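Local coordinates for protein Csc2 (Thermofilum pendens, PDB 4TXD) that probably binds CRISPR RNA as the Cas7-family subunit of a type I-D interference complex, and binds a zinc ion, at residues A[65-70]-A[233-238]; A[86-91]-A[205-210]. One frame throughout, in Å; residues are numbered along the deposited sequence. Where two conformers were deposited one is given.

Contact 1. Residues A[65-70]-A[233-238]; sequences LLLRTE and VHVEPG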
ATOM      1  N   LEU A  65       4.591  15.189 -11.985  1.00 20.46           N
ATOM      2  CA  LEU A  65       3.520  14.293 -11.603  1.00 21.76           C
ATOM      3  C   LEU A  65       2.180  14.876 -11.979  1.00 29.76           C
ATOM      4  O   LEU A  65       1.945  15.979 -11.613  1.00 26.78           O
ATOM      5  CB  LEU A  65       3.468  14.082 -10.118  1.00 27.77           C
ATOM      6  CG  LEU A  65       4.417  13.154  -9.441  1.00 47.24           C
ATOM      7  CD1 LEU A  65       4.059  13.029  -7.985  1.00 29.79           C
ATOM      8  CD2 LEU A  65       4.381  11.818 -10.142  1.00 46.50           C
ATOM      9  N   LEU A  66       1.332  14.215 -12.594  0.61 22.28           N
ATOM     10  CA  LEU A  66       0.011  14.730 -12.933  0.61 22.83           C
ATOM     11  C   LEU A  66      -1.028  14.164 -11.968  0.61 24.15           C
ATOM     12  O   LEU A  66      -1.162  12.948 -11.837  0.61 24.67           O
ATOM     13  CB  LEU A  66      -0.351  14.385 -14.378  0.61 24.06           C
ATOM     14  CG  LEU A  66       0.725  14.603 -15.445  0.61 34.87           C
ATOM     15  CD1 LEU A  66       0.196  14.239 -16.827  0.61 34.32           C
ATOM     16  CD2 LEU A  66       1.246  16.032 -15.424  0.61 26.11           C
ATOM     17  N   LEU A  67      -1.668  14.903 -11.320  1.00 19.96           N
ATOM     18  CA  LEU A  67      -2.792  14.641 -10.437  1.00 21.64           C
ATOM     19  C   LEU A  67      -4.134  14.994 -11.085  1.00 19.76           C
ATOM     20  O   LEU A  67      -4.299  16.046 -11.572  1.00 20.86           O
ATOM     21  CB  LEU A  67      -2.678  15.366  -9.105  1.00 17.77           C
ATOM     22  CG  LEU A  67      -1.440  15.114  -8.257  1.00 25.41           C
ATOM     23  CD1 LEU A  67      -1.377  15.964  -7.007  1.00 20.32           C
ATOM     24  CD2 LEU A  67      -1.313  13.655  -7.918  1.00 26.41           C
ATOM     25  N   ARG A  68      -5.058  14.063 -11.045  1.00 22.04           N
ATOM     26  CA  ARG A  68      -6.395  14.275 -11.562  1.00 25.10           C
ATOM     27  C   ARG A  68      -7.432  13.850 -10.557  1.00 20.33           C
ATOM     28  O   ARG A  68      -7.292  12.858  -9.944  1.00 21.94           O
ATOM     29  CB  ARG A  68      -6.624  13.468 -12.813  1.00 20.42           C
ATOM     30  CG  ARG A  68      -5.696  13.784 -13.919  1.00 36.06           C
ATOM     31  CD  ARG A  68      -6.033  12.935 -15.115  1.00 44.07           C
ATOM     32  NE  ARG A  68      -6.444  13.737 -16.220  1.00 68.92           N
ATOM     33  CZ  ARG A  68      -5.671  14.012 -17.254  1.00 78.52           C
ATOM     34  NH1 ARG A  68      -6.123  14.762 -18.228  1.00 67.73           N
ATOM     35  NH2 ARG A  68      -4.450  13.533 -17.308  1.00 72.24           N
ATOM     36  N   THR A  69      -8.460  14.656 -10.394  1.00 22.69           N
ATOM     37  CA  THR A  69      -9.567  14.270  -9.519  1.00 27.04           C
ATOM     38  C   THR A  69     -10.300  13.067 -10.106  1.00 31.80           C
ATOM     39  O   THR A  69     -10.241  12.843 -11.306  1.00 24.77           O
ATOM     40  CB  THR A  69     -10.560  15.427  -9.327  1.00 27.66           C
ATOM     41  OG1 THR A  69     -10.892  15.968 -10.612  1.00 24.96           O
ATOM     42  CG2 THR A  69      -9.931  16.518  -8.472  1.00 20.50           C
ATOM     43  N   GLU A  70     -10.976  12.290  -9.262  1.00 34.80           N
ATOM     44  CA  GLU A  70     -11.816  11.195  -9.747  1.00 45.27           C
ATOM     45  C   GLU A  70     -13.168  11.169  -9.043  1.00 44.44           C
ATOM     46  O   GLU A  70     -13.400  10.339  -8.162  1.00 61.71           O
ATOM     47  CB  GLU A  70     -11.129   9.844  -9.557  1.00 59.58           C
ATOM     48  CG  GLU A  70     -11.009   9.020 -10.830  1.00 85.11           C
ATOM     49  CD  GLU A  70      -9.747   9.337 -11.614  1.00 80.97           C
ATOM     50  OE1 GLU A  70      -9.788  10.227 -12.492  1.00 68.89           O
ATOM     51  OE2 GLU A  70      -8.711   8.692 -11.348  1.00 64.56           O
ATOM     52  N   VAL A 233      -3.681  18.953 -11.816  1.00 18.83           N
ATOM     53  CA  VAL A 233      -2.550  19.622 -11.242  1.00 19.01           C
ATOM     54  C   VAL A 233      -1.254  19.035 -11.755  1.00 16.21           C
ATOM     55  O   VAL A 233      -1.098  17.878 -11.772  1.00 19.40           O
ATOM     56  CB  VAL A 233      -2.557  19.510  -9.717  1.00 18.47           C
ATOM     57  CG1 VAL A 233      -1.344  20.156  -9.130  1.00 20.20           C
ATOM     58  CG2 VAL A 233      -3.800  20.125  -9.140  1.00 18.52           C
ATOM     59  N   HIS A 234      -0.336  19.892 -12.139  1.00 17.55           N
ATOM     60  CA  HIS A 234       0.961  19.449 -12.578  1.00 20.40           C
ATOM     61  C   HIS A 234       2.000  19.783 -11.538  1.00 21.10           C
ATOM     62  O   HIS A 234       2.335  20.906 -11.373  1.00 20.09           O
ATOM     63  CB  HIS A 234       1.329  20.070 -13.913  1.00 20.39           C
ATOM     64  CG  HIS A 234       0.393  19.712 -15.012  1.00 27.79           C
ATOM     65  ND1 HIS A 234       0.424  20.303 -16.248  1.00 30.07           N
ATOM     66  CD2 HIS A 234      -0.607  18.820 -15.052  1.00 27.04           C
ATOM     67  CE1 HIS A 234      -0.515  19.779 -17.002  1.00 36.74           C
ATOM     68  NE2 HIS A 234      -1.153  18.876 -16.300  1.00 27.91           N
ATOM     69  N   VAL A 235       2.456  18.766 -10.840  1.00 19.62           N
ATOM     70  CA  VAL A 235       3.419  18.920  -9.754  1.00 18.74           C
ATOM     71  C   VAL A 235       4.847  18.912 -10.328  1.00 22.36           C
ATOM     72  O   VAL A 235       5.189  18.051 -11.144  1.00 20.45           O
ATOM     73  CB  VAL A 235       3.256  17.794  -8.720  1.00 20.23           C
ATOM     74  CG1 VAL A 235       4.202  17.991  -7.546  1.00 20.22           C
ATOM     75  CG2 VAL A 235       1.795  17.729  -8.239  1.00 17.86           C
ATOM     76  N   GLU A 236       5.665  19.876  -9.916  1.00 18.63           N
ATOM     77  CA  GLU A 236       6.980  20.071 -10.546  1.00 18.64           C
ATOM     78  C   GLU A 236       8.005  19.051 -10.068  1.00 24.64           C
ATOM     79  O   GLU A 236       7.940  18.595  -8.947  1.00 21.15           O
ATOM     80  CB  GLU A 236       7.479  21.502 -10.289  1.00 21.39           C
ATOM     81  CG  GLU A 236       6.675  22.516 -11.088  1.00 22.07           C
ATOM     82  CD  GLU A 236       6.958  23.939 -10.721  1.00 30.23           C
ATOM     83  OE1 GLU A 236       7.638  24.173  -9.700  1.00 34.59           O
ATOM     84  OE2 GLU A 236       6.503  24.821 -11.473  1.00 32.84           O
ATOM     85  N   PRO A 237       8.961  18.692 -10.944  1.00 22.73           N
ATOM     86  CA  PRO A 237      10.015  17.723 -10.606  1.00 22.35           C
ATOM     87  C   PRO A 237      10.711  18.113  -9.310  1.00 21.57           C
ATOM     88  O   PRO A 237      10.897  19.302  -9.056  1.00 23.59           O
ATOM     89  CB  PRO A 237      10.974  17.814 -11.794  1.00 20.57           C
ATOM     90  CG  PRO A 237      10.092  18.237 -12.953  1.00 26.66           C
ATOM     91  CD  PRO A 237       9.020  19.136 -12.347  1.00 21.15           C
ATOM     92  N   GLY A 238      11.052  17.133  -8.486  1.00 20.46           N
ATOM     93  CA  GLY A 238      11.752  17.393  -7.237  1.00 24.93           C
ATOM     94  C   GLY A 238      10.861  17.619  -6.024  1.00 25.10           C
ATOM     95  O   GLY A 238      11.336  17.561  -4.898  1.00 22.67           O
TER

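Contact 2. Residues A[86-91]-A[205-210]; sequences AMEVPV and TQRRIT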
ATOM      1  N   ALA A  86      -0.204  29.727   6.211  1.00 22.55           N
ATOM      2  CA  ALA A  86      -0.972  28.639   5.616  1.00 23.33           C
ATOM      3  C   ALA A  86      -0.676  28.563   4.131  1.00 20.10           C
ATOM      4  O   ALA A  86      -0.619  29.600   3.458  1.00 20.77           O
ATOM      5  CB  ALA A  86      -2.469  28.843   5.854  1.00 26.21           C
ATOM      6  N   MET A  87      -0.469  27.352   3.621  1.00 19.05           N
ATOM      7  CA  MET A  87      -0.222  27.172   2.174  1.00 21.55           C
ATOM      8  C   MET A  87      -0.985  25.961   1.619  1.00 22.47           C
ATOM      9  O   MET A  87      -1.016  24.892   2.236  1.00 21.88           O
ATOM     10  CB  MET A  87       1.286  27.037   1.861  1.00 29.25           C
ATOM     11  CG  MET A  87       2.047  25.903   2.540  1.00 31.29           C
ATOM     12  SD  MET A  87       3.748  25.632   1.869  1.00 32.87           S
ATOM     13  CE  MET A  87       4.614  27.121   2.402  1.00 39.19           C
ATOM     14  N   GLU A  88      -1.572  26.135   0.471  1.00 21.58           N
ATOM     15  CA  GLU A  88      -2.221  25.052  -0.175  1.00 21.14           C
ATOM     16  C   GLU A  88      -1.195  24.294  -1.009  1.00 19.27           C
ATOM     17  O   GLU A  88      -0.470  24.877  -1.736  1.00 18.47           O
ATOM     18  CB  GLU A  88      -3.460  25.539  -0.880  1.00 28.89           C
ATOM     19  CG  GLU A  88      -3.554  25.402  -2.350  1.00 55.42           C
ATOM     20  CD  GLU A  88      -4.435  26.495  -2.969  1.00 78.33           C
ATOM     21  OE1 GLU A  88      -3.913  27.225  -3.827  1.00 46.21           O
ATOM     22  OE2 GLU A  88      -5.604  26.623  -2.569  1.00 75.26           O
ATOM     23  N   VAL A  89      -1.120  22.994  -0.775  1.00 18.71           N
ATOM     24  CA  VAL A  89      -0.091  22.164  -1.388  1.00 17.53           C
ATOM     25  C   VAL A  89      -0.752  20.986  -2.087  1.00 15.21           C
ATOM     26  O   VAL A  89      -1.860  20.586  -1.728  1.00 17.02           O
ATOM     27  CB  VAL A  89       0.917  21.619  -0.338  1.00 17.29           C
ATOM     28  CG1 VAL A  89       1.695  22.766   0.330  1.00 20.41           C
ATOM     29  CG2 VAL A  89       0.196  20.758   0.709  1.00 19.81           C
ATOM     30  N   PRO A  90      -0.057  20.401  -3.062  1.00 16.26           N
ATOM     31  CA  PRO A  90      -0.543  19.147  -3.649  1.00 16.19           C
ATOM     32  C   PRO A  90      -0.612  18.036  -2.615  1.00 18.90           C
ATOM     33  O   PRO A  90       0.188  17.983  -1.677  1.00 16.66           O
ATOM     34  CB  PRO A  90       0.509  18.807  -4.720  1.00 16.43           C
ATOM     35  CG  PRO A  90       1.295  20.030  -4.920  1.00 22.34           C
ATOM     36  CD  PRO A  90       1.158  20.909  -3.714  1.00 15.18           C
ATOM     37  N   VAL A  91      -1.565  17.139  -2.808  1.00 14.95           N
ATOM     38  CA  VAL A  91      -1.737  16.015  -1.900  1.00 17.22           C
ATOM     39  C   VAL A  91      -2.080  14.764  -2.700  1.00 18.58           C
ATOM     40  O   VAL A  91      -2.777  14.832  -3.725  1.00 18.66           O
ATOM     41  CB  VAL A  91      -2.835  16.313  -0.847  1.00 18.27           C
ATOM     42  CG1 VAL A  91      -4.154  16.606  -1.531  1.00 16.53           C
ATOM     43  CG2 VAL A  91      -2.988  15.158   0.136  1.00 16.19           C
ATOM     44  N   THR A 205       5.400  19.364   0.682  1.00 21.17           N
ATOM     45  CA  THR A 205       5.823  20.388   1.626  1.00 23.49           C
ATOM     46  C   THR A 205       5.946  21.765   0.986  1.00 22.29           C
ATOM     47  O   THR A 205       6.131  22.741   1.649  1.00 23.85           O
ATOM     48  CB  THR A 205       7.178  20.064   2.238  1.00 20.84           C
ATOM     49  OG1 THR A 205       8.123  19.911   1.215  1.00 20.71           O
ATOM     50  CG2 THR A 205       7.122  18.831   3.016  1.00 25.24           C
ATOM     51  N   GLN A 206       5.839  21.800  -0.322  1.00 22.40           N
ATOM     52  CA  GLN A 206       5.899  23.045  -1.078  1.00 25.82           C
ATOM     53  C   GLN A 206       4.824  23.048  -2.144  1.00 24.22           C
ATOM     54  O   GLN A 206       4.439  21.986  -2.661  1.00 20.20           O
ATOM     55  CB  GLN A 206       7.277  23.228  -1.738  1.00 21.82           C
ATOM     56  CG  GLN A 206       8.452  23.252  -0.774  1.00 23.08           C
ATOM     57  CD  GLN A 206       9.773  23.072  -1.493  1.00 27.77           C
ATOM     58  OE1 GLN A 206       9.971  22.089  -2.214  1.00 27.32           O
ATOM     59  NE2 GLN A 206      10.683  24.021  -1.308  1.00 28.96           N
ATOM     60  N   ARG A 207       4.365  24.248  -2.478  1.00 19.63           N
ATOM     61  CA  ARG A 207       3.395  24.454  -3.541  1.00 25.30           C
ATOM     62  C   ARG A 207       4.130  24.644  -4.857  1.00 25.95           C
ATOM     63  O   ARG A 207       4.329  25.774  -5.303  1.00 33.76           O
ATOM     64  CB  ARG A 207       2.518  25.674  -3.232  1.00 19.85           C
ATOM     65  CG  ARG A 207       1.373  25.921  -4.208  1.00 25.18           C
ATOM     66  CD  ARG A 207       0.546  27.155  -3.766  1.00 32.34           C
ATOM     67  NE  ARG A 207      -0.797  27.205  -4.363  1.00 39.71           N
ATOM     68  CZ  ARG A 207      -1.034  27.566  -5.619  1.00 37.90           C
ATOM     69  NH1 ARG A 207      -0.021  27.888  -6.412  1.00 40.75           N
ATOM     70  NH2 ARG A 207      -2.272  27.593  -6.091  1.00 29.73           N
ATOM     71  N   ARG A 208       4.570  23.551  -5.466  1.00 19.50           N
ATOM     72  CA  ARG A 208       5.367  23.665  -6.681  1.00 23.93           C
ATOM     73  C   ARG A 208       4.571  23.067  -7.825  1.00 18.12           C
ATOM     74  O   ARG A 208       4.730  21.888  -8.165  1.00 20.88           O
ATOM     75  CB  ARG A 208       6.738  22.984  -6.510  1.00 27.81           C
ATOM     76  CG  ARG A 208       7.688  23.787  -5.600  1.00 26.77           C
ATOM     77  CD  ARG A 208       8.888  22.972  -5.141  1.00 38.78           C
ATOM     78  NE  ARG A 208       9.697  22.467  -6.254  1.00 41.05           N
ATOM     79  CZ  ARG A 208      10.778  21.706  -6.102  1.00 49.54           C
ATOM     80  NH1 ARG A 208      11.200  21.369  -4.879  1.00 35.37           N
ATOM     81  NH2 ARG A 208      11.448  21.290  -7.170  1.00 48.53           N
ATOM     82  N   ILE A 209       3.645  23.875  -8.348  1.00 20.42           N
ATOM     83  CA  ILE A 209       2.747  23.418  -9.402  1.00 19.32           C
ATOM     84  C   ILE A 209       2.722  24.404 -10.558  1.00 21.44           C
ATOM     85  O   ILE A 209       3.003  25.603 -10.403  1.00 21.90           O
ATOM     86  CB  ILE A 209       1.306  23.191  -8.888  1.00 19.51           C
ATOM     87  CG1 ILE A 209       0.635  24.519  -8.507  1.00 22.61           C
ATOM     88  CG2 ILE A 209       1.297  22.192  -7.715  1.00 20.46           C
ATOM     89  CD1 ILE A 209      -0.891  24.406  -8.295  1.00 21.85           C
ATOM     90  N   THR A 210       2.408  23.888 -11.738  1.00 21.01           N
ATOM     91  CA  THR A 210       2.305  24.743 -12.909  1.00 20.09           C
ATOM     92  C   THR A 210       1.159  25.743 -12.721  1.00 22.52           C
ATOM     93  O   THR A 210       0.042  25.355 -12.370  1.00 21.87           O
ATOM     94  CB  THR A 210       2.072  23.929 -14.188  1.00 24.59           C
ATOM     95  OG1 THR A 210       3.160  23.013 -14.385  1.00 24.79           O
ATOM     96  CG2 THR A 210       1.994  24.872 -15.390  1.00 33.69           C
TER

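Contact 1. Residues A[65-70]-A[233-238]
The carbonyl O of Leu65 takes the shortest backbone bond of this pair, from Val235 N at 2.9 Å, and Leu65 N answers with a bond to Val235 O. Two residues along, Leu67 and Val233 repeat the exchange: Leu67 N donates to Val233 O in a nearly straight bond (N-H...O 170°), and Val233 N to Leu67 O. Leu66 and His234 form the non-hydrogen-bonded pair between these two hydrogen-bonded pairs, and Leu66 CA adds a CA-H...O contact to Val233 O, 3.5 Å away. Strands 65-68 and 232-235 thus run antiparallel in a small three-stranded sheet, with 65-68 in the middle and 274-275 on its other edge. Leu65, Leu67, Val233 and Val235 share the buried face. There Leu67 CD1 crosses to Val235 CG2 at 3.8 Å. Leu65 CB stands 4.0 Å from Val235 CB; Phe241 and Pro90 pack against this layer. On the more exposed face Leu66 CD2 comes within 3.4 Å of His234 CD2, approaching the imidazole obliquely. With CG beside its backbone N (chi1 -61°), His234 brings the ring to Leu66, while His234 NE2 is hydrogen-bonded to Glu232, whose carboxylate also forms a salt bridge with Arg68.

Contact 2. Residues A[86-91]-A[205-210]
Glu88 OE1 is gripped by two nitrogens of Arg207, NH2 at 2.8 Å and NE at 3.2 Å, in a side-on salt bridge that uses a single carboxylate oxygen. The oxygen lies close to the guanidinium plane, but the carboxylate itself is turned 38° from it. The NE bond, taken on the anti lone pair of OE1, is the more bent of the two (N-H...O 137°). Arg207 reaches this point with CG anti to its backbone N (chi1 -175°) and an extended chain, whose methylenes run past the carbonyl O of Glu88. Were Glu88 replaced by an alanine, the Arg207 guanidinium would probably lose its carboxylate partner and be freer to swing. Ile209 CD1 lies over one guanidinium face, 3.8 Å above the plane and toward the rim, while Ile209 CG2 meets Pro90 CG at 3.5 Å. The proline's CD rests on Gln206 O, and Met87 SD lies 3.8 Å from Thr205 O. Farther out, Arg208 NH1 donates to Gln206 OE1 at 3.0 Å, in the plane of its guanidinium, and Thr205 OG1 is bonded to Lys305 O. Strand 85-92 lies between strands 77-82 and 197-204 of the large antiparallel sheet; segment 205-210 leaves the end of 197-204, crosses beside 85-92, and brings Ile209 against Val233 of strand 232-235.

Overall arrangement
The two contacts lie on the same side of the chain's centre, their own centres about 11 Å apart, and are nested in sequence: 65-70 comes first, then 86-91, 205-210 and 233-238. Contact 1 belongs to the small three-stranded sheet, whereas contact 2 joins a strand of the seven-stranded antiparallel sheet to the loop after its neighbour 197-204. That loop links them, since Glu236 N probably bonds to Arg208 O (2.8 Å) and Thr210 N to His234 O (3.0 Å). Segment 205-210 thus touches both sheets, joining the edge of the small one to the large, presumably RRM-like sheet of this Cas7-family protein, away from the zinc site.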